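Uncharacterized protein, DUF633, LMOf2365_1472 (Listeria monocytogenes str. 4b F2365, PDB 3GNL) is uncharacterized but is probably a methyltransferase that modifies the N1 atom of adenine 22 in tRNA. Local coordinates at residues N22-D27 / K88-T93; I122-I127 / K154-M159. All blocks are in the same frame, centred on the assembly; numbering follows the deposited sequence. Where two conformers were deposited one is given.

Contact 1: N22-D27 / K88-T93; sequences NERIAD and KDAIDT
Thr93 and Glu23 meet at the closely packed end of this contact: the Thr93 hydroxyl OG1 donates to Glu23 OE1 over 2.5 Å, reaching that oxygen from above the carboxylate plane. With OG1 anti to the carbonyl carbon (chi1 -61°), the hydroxyl lies on the Glu23 side, while Thr93 CB rests 4.0 Å from Ile25 CG2. The other carboxylate oxygen, OE2, is taken by Lys120 and by the backbone N of Thr20 and Lys21, so the buried acid is held at both oxygens. Between strand 23-28 and the start of strand 93-99 the backbones pair in parallel, Ile25 opposite Thr93. Ala26 N donates to Thr93 O, and Arg24 O accepts two N-H groups, Asp92 N at 2.7 Å and Thr93 N at 3.1 Å. The Asp92 carboxylate reaches the same strand edge, where OD2 takes Arg24 N on its anti lone pair at 3.0 Å. Ile91 adds a small apolar patch, its CG2 lying 4.2 Å from Ala26 CB, and strand 45-52 covers this isoleucine through Ile49. The other end is more open, with Arg24 partly exposed and Ala90 exposed. There the bend of the arginine chain at chi3 (65°) brings NE to Asp89 O; NE and NH2 both grip that oxygen side-on, at 2.9 Å and 3.0 Å, and it lies in the guanidinium plane. The Asp89 carboxylate instead forms a salt bridge with Arg77. In a Rossmann-like sheet this is where the crossover from strand 74-78 returns to the middle; side-chain bonds from Asp92 and Arg24 extend the short backbone ladder, and Lys120 beside Glu23 would favour the ionised carboxylate.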
# COMPACT_ATOMS: atom_id res chain seq x y z
N ASN A 22 -3.90 19.70 5.70
CA ASN A 22 -2.89 20.68 5.22
C ASN A 22 -1.47 20.23 5.68
O ASN A 22 -0.72 20.98 6.29
CB ASN A 22 -3.26 22.10 5.72
CG ASN A 22 -2.45 23.20 5.03
OD1 ASN A 22 -1.86 24.05 5.69
ND2 ASN A 22 -2.44 23.20 3.69
N GLU A 23 -1.13 18.99 5.34
CA GLU A 23 0.07 18.26 5.81
C GLU A 23 1.33 18.49 4.96
O GLU A 23 1.23 18.87 3.79
CB GLU A 23 -0.27 16.73 5.80
CG GLU A 23 -1.81 16.50 6.01
CD GLU A 23 -2.24 15.04 6.07
OE1 GLU A 23 -1.43 14.18 5.70
OE2 GLU A 23 -3.41 14.80 6.44
N ARG A 24 2.50 18.26 5.54
CA ARG A 24 3.76 18.17 4.80
C ARG A 24 3.96 16.70 4.41
O ARG A 24 4.07 15.81 5.28
CB ARG A 24 4.97 18.72 5.58
CG ARG A 24 4.77 20.19 5.94
CD ARG A 24 5.89 20.69 6.85
NE ARG A 24 7.20 20.68 6.21
CZ ARG A 24 7.64 21.57 5.32
NH1 ARG A 24 6.86 22.59 4.91
NH2 ARG A 24 8.85 21.42 4.82
N ILE A 25 3.91 16.44 3.11
CA ILE A 25 3.91 15.03 2.64
C ILE A 25 5.16 14.66 1.86
O ILE A 25 5.83 15.51 1.28
CB ILE A 25 2.68 14.71 1.81
CG1 ILE A 25 2.78 15.35 0.40
CG2 ILE A 25 1.35 15.14 2.54
CD1 ILE A 25 1.64 14.98 -0.55
N ALA A 26 5.48 13.37 1.83
CA ALA A 26 6.46 12.85 0.90
C ALA A 26 5.88 11.67 0.13
O ALA A 26 5.44 10.70 0.75
CB ALA A 26 7.76 12.45 1.59
N ASP A 27 5.88 11.78 -1.20
CA ASP A 27 5.38 10.77 -2.09
C ASP A 27 6.56 10.03 -2.73
O ASP A 27 7.21 10.55 -3.65
CB ASP A 27 4.49 11.43 -3.17
CG ASP A 27 3.76 10.42 -4.03
OD1 ASP A 27 3.76 9.23 -3.66
OD2 ASP A 27 3.18 10.81 -5.07
N LYS A 88 15.03 17.84 8.70
CA LYS A 88 14.59 19.25 8.64
C LYS A 88 13.36 19.48 7.76
O LYS A 88 12.70 20.52 7.86
CB LYS A 88 15.74 20.21 8.27
CG LYS A 88 16.34 20.04 6.88
CD LYS A 88 17.30 21.19 6.56
CE LYS A 88 18.30 20.80 5.48
NZ LYS A 88 19.07 19.55 5.84
N ASP A 89 13.01 18.49 6.93
CA ASP A 89 11.79 18.59 6.12
C ASP A 89 10.51 18.52 6.94
O ASP A 89 9.49 18.96 6.47
CB ASP A 89 11.76 17.54 5.01
CG ASP A 89 12.78 17.77 3.96
OD1 ASP A 89 12.92 18.95 3.56
OD2 ASP A 89 13.47 16.81 3.55
N ALA A 90 10.58 18.00 8.17
CA ALA A 90 9.40 17.95 9.04
C ALA A 90 8.18 17.35 8.32
O ALA A 90 7.10 17.93 8.28
CB ALA A 90 9.08 19.33 9.60
N ILE A 91 8.36 16.16 7.75
CA ILE A 91 7.28 15.48 7.02
C ILE A 91 6.27 14.84 7.98
O ILE A 91 6.67 14.18 8.94
CB ILE A 91 7.91 14.42 6.13
CG1 ILE A 91 8.81 15.05 5.06
CG2 ILE A 91 6.83 13.47 5.54
CD1 ILE A 91 8.17 16.09 4.16
N ASP A 92 4.98 15.06 7.73
CA ASP A 92 3.89 14.55 8.55
C ASP A 92 3.37 13.21 8.02
O ASP A 92 3.03 12.30 8.81
CB ASP A 92 2.71 15.53 8.61
CG ASP A 92 3.11 16.89 9.16
OD1 ASP A 92 3.57 16.89 10.32
OD2 ASP A 92 2.99 17.90 8.43
N THR A 93 3.32 13.11 6.69
CA THR A 93 2.68 11.98 6.01
C THR A 93 3.60 11.44 4.92
O THR A 93 4.11 12.22 4.12
CB THR A 93 1.37 12.43 5.44
OG1 THR A 93 0.55 12.87 6.53
CG2 THR A 93 0.66 11.26 4.75

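Contact 2: I122-I127 / K154-M159; sequences ILQPNI and KVYEIM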
# COMPACT_ATOMS: atom_id res chain seq x y z
N ILE A 122 0.48 6.32 4.16
CA ILE A 122 -0.59 5.87 3.25
C ILE A 122 0.08 4.95 2.22
O ILE A 122 0.94 5.40 1.41
CB ILE A 122 -1.25 7.02 2.52
CG1 ILE A 122 -1.85 8.02 3.53
CG2 ILE A 122 -2.34 6.47 1.62
CD1 ILE A 122 -2.13 9.43 2.93
N LEU A 123 -0.22 3.65 2.30
CA LEU A 123 0.56 2.69 1.49
C LEU A 123 -0.40 1.98 0.55
O LEU A 123 -1.53 1.63 0.92
CB LEU A 123 1.25 1.65 2.41
CG LEU A 123 2.05 2.23 3.55
CD1 LEU A 123 2.64 1.03 4.34
CD2 LEU A 123 3.13 3.19 3.04
N GLN A 124 0.05 1.79 -0.70
CA GLN A 124 -0.80 1.12 -1.68
C GLN A 124 0.07 0.07 -2.37
O GLN A 124 0.68 0.36 -3.38
CB GLN A 124 -1.41 2.13 -2.64
CG GLN A 124 -2.43 1.49 -3.63
CD GLN A 124 -1.73 0.96 -4.86
OE1 GLN A 124 -1.06 1.71 -5.54
NE2 GLN A 124 -1.85 -0.36 -5.11
N PRO A 125 0.11 -1.15 -1.81
CA PRO A 125 0.92 -2.22 -2.42
C PRO A 125 0.17 -2.95 -3.54
O PRO A 125 -1.04 -3.18 -3.43
CB PRO A 125 1.15 -3.18 -1.27
CG PRO A 125 -0.14 -3.06 -0.43
CD PRO A 125 -0.51 -1.56 -0.55
N ASN A 126 0.90 -3.28 -4.59
CA ASN A 126 0.34 -3.94 -5.77
C ASN A 126 0.34 -5.47 -5.61
O ASN A 126 -0.23 -6.16 -6.43
CB ASN A 126 1.15 -3.57 -7.00
CG ASN A 126 0.85 -2.17 -7.50
OD1 ASN A 126 -0.12 -1.52 -7.08
ND2 ASN A 126 1.68 -1.69 -8.38
N ILE A 127 1.03 -5.97 -4.59
CA ILE A 127 1.15 -7.42 -4.31
C ILE A 127 1.53 -7.54 -2.85
O ILE A 127 2.15 -6.60 -2.29
CB ILE A 127 2.25 -8.10 -5.26
CG1 ILE A 127 2.29 -9.64 -5.14
CG2 ILE A 127 3.63 -7.54 -5.04
CD1 ILE A 127 3.29 -10.30 -6.21
N LYS A 154 -8.37 -4.46 -12.19
CA LYS A 154 -7.35 -4.88 -11.22
C LYS A 154 -7.86 -4.44 -9.86
O LYS A 154 -8.45 -3.37 -9.74
CB LYS A 154 -6.00 -4.23 -11.53
CG LYS A 154 -5.12 -5.05 -12.47
CD LYS A 154 -3.97 -4.21 -13.02
CE LYS A 154 -4.49 -3.16 -14.03
NZ LYS A 154 -3.46 -2.13 -14.36
N VAL A 155 -7.64 -5.27 -8.84
CA VAL A 155 -8.07 -4.90 -7.47
C VAL A 155 -6.88 -4.30 -6.71
O VAL A 155 -5.81 -4.89 -6.68
CB VAL A 155 -8.70 -6.09 -6.70
CG1 VAL A 155 -9.14 -5.68 -5.28
CG2 VAL A 155 -9.93 -6.55 -7.42
N TYR A 156 -7.08 -3.14 -6.06
CA TYR A 156 -6.02 -2.47 -5.32
C TYR A 156 -6.46 -2.27 -3.89
O TYR A 156 -7.58 -1.83 -3.62
CB TYR A 156 -5.75 -1.08 -5.89
CG TYR A 156 -5.29 -1.08 -7.31
CD1 TYR A 156 -3.97 -1.40 -7.60
CD2 TYR A 156 -6.17 -0.80 -8.35
CE1 TYR A 156 -3.51 -1.45 -8.94
CE2 TYR A 156 -5.73 -0.84 -9.71
CZ TYR A 156 -4.40 -1.16 -9.97
OH TYR A 156 -3.92 -1.21 -11.29
N GLU A 157 -5.54 -2.49 -2.98
CA GLU A 157 -5.75 -2.23 -1.55
C GLU A 157 -4.91 -1.04 -1.12
O GLU A 157 -3.77 -0.85 -1.60
CB GLU A 157 -5.34 -3.45 -0.71
CG GLU A 157 -6.24 -4.70 -0.89
CD GLU A 157 -5.47 -5.96 -0.56
OE1 GLU A 157 -4.46 -6.29 -1.26
OE2 GLU A 157 -5.88 -6.63 0.38
N ILE A 158 -5.49 -0.24 -0.21
CA ILE A 158 -4.81 0.95 0.37
C ILE A 158 -4.92 0.81 1.88
O ILE A 158 -5.94 0.33 2.40
CB ILE A 158 -5.51 2.25 -0.09
CG1 ILE A 158 -5.40 2.35 -1.63
CG2 ILE A 158 -4.89 3.51 0.61
CD1 ILE A 158 -6.34 3.33 -2.21
N MSE A 159 -3.86 1.15 2.59
CA MSE A 159 -3.92 1.12 4.05
C MSE A 159 -3.32 2.41 4.60
O MSE A 159 -2.35 2.94 4.06
CB MSE A 159 -3.18 -0.10 4.61
CG MSE A 159 -1.71 -0.13 4.44
SE MSE A 159 -1.01 -1.81 5.26
CE MSE A 159 -1.52 -2.99 3.80
O HOH W 1 -3.27 -4.36 -3.61
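Tyr156 and Gln124 cross obliquely, the glutamine amide standing almost perpendicular to the phenol ring (88° between planes) with NE2 3.4 Å from ring atom CD1. Gln124 CG is anti to the backbone N (chi1 -175°), and a bend at chi2 turns CD off the extended line; NE2 ends near the tyrosine ring. NE2 donates to Asn126 OD1 at 2.9 Å, and that oxygen lies at the ring edge of Tyr156, near its plane. Gln124 OE1 is bound by Arg11 of helix 10-16. Along the same face Ile122 and Ile158 run alongside each other in the same direction, with their CG2 methyls 4.0 Å apart, and both touch Val15 of that helix. The other face carries Leu123, Pro125 and Met159, a selenomethionine: its CG, set between the backbone N and the carbonyl carbon (chi1 67°), rests 4.0 Å from Leu123 CB, and Leu132 of helix 129-139 packs on Leu123 and Pro125. Leu123 and Met159 form an antiparallel hydrogen-bonded pair, Leu123 N to Met159 O and Met159 N to Leu123 O, each 2.9 Å. Beyond it, buried Glu157 O has no hydrogen-bond partner in the model; Pro125 CD lies 3.5 Å from it. A single water, also bound to Glu157 OE1, continues the ladder between Pro125 O and Glu157 N, while Glu157 O faces a proline that has no N-H to offer.

How the contacts relate
Contacts 1 and 2 lie in one seven-stranded mixed sheet, their centres about 21 Å apart, and follow each other along the chain, contact 1 closing before contact 2 opens. Contact 1 joins strand 23-28 to the beginning of strand 93-99; contact 2 joins strand 120-125 to strand 154-163. Strands 93-99 and 120-125 are neighbours, so the contacts meet directly, Thr93 CG2 packing 3.8 Å from Ile122 CD1. Contact 1 belongs to the parallel part of the sheet and contact 2 to its switch to antiparallel. The strand order 3-2-1-4-5-7-6, with strand 154-163 running antiparallel to its neighbours, is the signature of class I methyltransferases, consistent with the family assignment.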